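Local coordinates for jacalin-type lectin domain-containing protein (Musa acuminata, PDB 7KMU), which probably binds mannose-containing glycans, as a mannose-specific lectin of the jacalin-related family, at residues Arg99-Gly102 / Pro103-Ala106. Numbering follows the deposited sequence.
Sequences RTFG and PFGA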
ATOM      1  N   ARG B  99      -2.189  15.095  12.565  1.00 13.04           N
ATOM      2  CA  ARG B  99      -3.564  14.791  12.929  1.00 12.91           C
ATOM      3  C   ARG B  99      -4.110  13.548  12.240  1.00 14.64           C
ATOM      4  O   ARG B  99      -3.600  13.146  11.193  1.00 14.44           O
ATOM      5  CB  ARG B  99      -4.462  15.972  12.478  1.00 13.47           C
ATOM      6  CG  ARG B  99      -4.130  17.319  13.126  1.00 15.29           C
ATOM      7  CD  ARG B  99      -5.064  18.402  12.664  1.00 14.80           C
ATOM      8  NE  ARG B  99      -4.724  18.950  11.347  1.00 14.60           N
ATOM      9  CZ  ARG B  99      -5.490  19.825  10.706  1.00 17.05           C
ATOM     10  NH1 ARG B  99      -6.661  20.192  11.213  1.00 15.39           N
ATOM     11  NH2 ARG B  99      -5.122  20.297   9.523  1.00 14.29           N
ATOM     12  N   THR B 100      -5.204  12.995  12.784  1.00  9.18           N
ATOM     13  CA  THR B 100      -5.937  11.891  12.166  1.00  8.25           C
ATOM     14  C   THR B 100      -7.270  12.444  11.684  1.00 10.64           C
ATOM     15  O   THR B 100      -8.005  13.049  12.465  1.00 10.08           O
ATOM     16  CB  THR B 100      -6.136  10.722  13.133  1.00 11.11           C
ATOM     17  OG1 THR B 100      -4.846  10.245  13.530  1.00 12.32           O
ATOM     18  CG2 THR B 100      -6.939   9.581  12.502  1.00 11.12           C
ATOM     19  N   PHE B 101      -7.568  12.256  10.399  1.00  8.61           N
ATOM     20  CA  PHE B 101      -8.806  12.689   9.755  1.00  7.77           C
ATOM     21  C   PHE B 101      -9.639  11.442   9.516  1.00 11.20           C
ATOM     22  O   PHE B 101      -9.368  10.636   8.615  1.00 10.65           O
ATOM     23  CB  PHE B 101      -8.488  13.451   8.446  1.00  8.70           C
ATOM     24  CG  PHE B 101      -9.671  13.968   7.660  1.00  9.13           C
ATOM     25  CD1 PHE B 101     -10.616  14.799   8.255  1.00 10.45           C
ATOM     26  CD2 PHE B 101      -9.788  13.703   6.299  1.00 10.28           C
ATOM     27  CE1 PHE B 101     -11.685  15.318   7.516  1.00 10.81           C
ATOM     28  CE2 PHE B 101     -10.847  14.240   5.553  1.00 12.34           C
ATOM     29  CZ  PHE B 101     -11.803  15.025   6.172  1.00 11.26           C
ATOM     30  N   GLY B 102     -10.616  11.247  10.379  1.00  9.21           N
ATOM     31  CA  GLY B 102     -11.441  10.059  10.357  1.00  8.74           C
ATOM     32  C   GLY B 102     -11.227   9.197  11.588  1.00 12.10           C
ATOM     33  O   GLY B 102     -10.647   9.656  12.576  1.00 13.40           O
ATOM     34  N   PRO B 103     -11.704   7.948  11.573  1.00 10.18           N
ATOM     35  CA  PRO B 103     -12.359   7.251  10.454  1.00  9.87           C
ATOM     36  C   PRO B 103     -13.757   7.750  10.140  1.00 12.28           C
ATOM     37  O   PRO B 103     -14.491   8.190  11.028  1.00 11.95           O
ATOM     38  CB  PRO B 103     -12.400   5.786  10.928  1.00 11.41           C
ATOM     39  CG  PRO B 103     -12.456   5.901  12.438  1.00 16.13           C
ATOM     40  CD  PRO B 103     -11.562   7.066  12.754  1.00 12.37           C
ATOM     41  N   PHE B 104     -14.116   7.685   8.858  1.00  8.96           N
ATOM     42  CA  PHE B 104     -15.454   8.004   8.375  1.00  8.77           C
ATOM     43  C   PHE B 104     -16.039   6.756   7.752  1.00 10.09           C
ATOM     44  O   PHE B 104     -15.295   5.924   7.219  1.00  9.92           O
ATOM     45  CB  PHE B 104     -15.434   9.156   7.369  1.00  9.52           C
ATOM     46  CG  PHE B 104     -14.775  10.379   7.940  1.00  8.63           C
ATOM     47  CD1 PHE B 104     -15.293  11.004   9.076  1.00 10.91           C
ATOM     48  CD2 PHE B 104     -13.608  10.881   7.382  1.00 10.00           C
ATOM     49  CE1 PHE B 104     -14.654  12.105   9.634  1.00 11.37           C
ATOM     50  CE2 PHE B 104     -12.988  12.010   7.922  1.00 11.73           C
ATOM     51  CZ  PHE B 104     -13.511  12.608   9.050  1.00 10.39           C
ATOM     52  N   GLY B 105     -17.359   6.623   7.825  1.00  9.75           N
ATOM     53  CA  GLY B 105     -18.039   5.448   7.302  1.00 10.10           C
ATOM     54  C   GLY B 105     -18.307   4.457   8.413  1.00 14.18           C
ATOM     55  O   GLY B 105     -17.676   4.522   9.471  1.00 14.95           O
ATOM     56  N   ALA B 106     -19.254   3.541   8.195  1.00 11.95           N
ATOM     57  CA  ALA B 106     -19.644   2.582   9.231  1.00 12.57           C
ATOM     58  C   ALA B 106     -19.430   1.115   8.867  1.00 17.30           C
ATOM     59  O   ALA B 106     -19.334   0.275   9.766  1.00 18.86           O
ATOM     60  CB  ALA B 106     -21.100   2.812   9.614  1.00 13.33           C
TER
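Phe104 drives the edge of its ring into the face of Phe101, a T-shaped pair with centroids 4.8 Å apart and planes inclined at 72°. The leading atom is CE2 of Phe104, which sits over the centre of the Phe101 ring and comes within 3.6 Å of its CE1; CZ of Phe104 arrives alongside it above the CD1–CE1 side. The same Phe104 ring turns a face to the backbone two residues back: Gly102 CA lies 3.6 Å from the ring centroid and only 17° off the ring normal, a CH-pi contact displaced toward the CE2–CZ rim. Gly102 N is also close, 3.5 Å from CZ of Phe104.

Different first torsions bring the two rings together. Phe101 holds CG anti to its backbone N (chi1 -180°), whereas Phe104 sets CG beside its own N, anti to the carbonyl carbon, which folds the ring back against Gly102. Between them a cis peptide joins Gly102 to Pro103, and Gly102 itself has a positive phi; this break in regular strand geometry is consistent with Phe101 and Phe104, three residues apart, lying on the same side of the strand.

That strand, 100-104, is an outer one of a four-stranded antiparallel sheet, one of the three sheets of the beta-prism fold of jacalin-related lectins. It forms a hairpin with strand 86-96, where Phe101 pairs through its backbone with Leu94 and Phe104 with Leu92. Beyond the pair, Val29 and Ile31 of strand 25-33 pack against Phe101, and Ile31 and Ala33 against Phe104. His63 of strand 61-66 touches Phe101 and stacks its ring with that of Phe104.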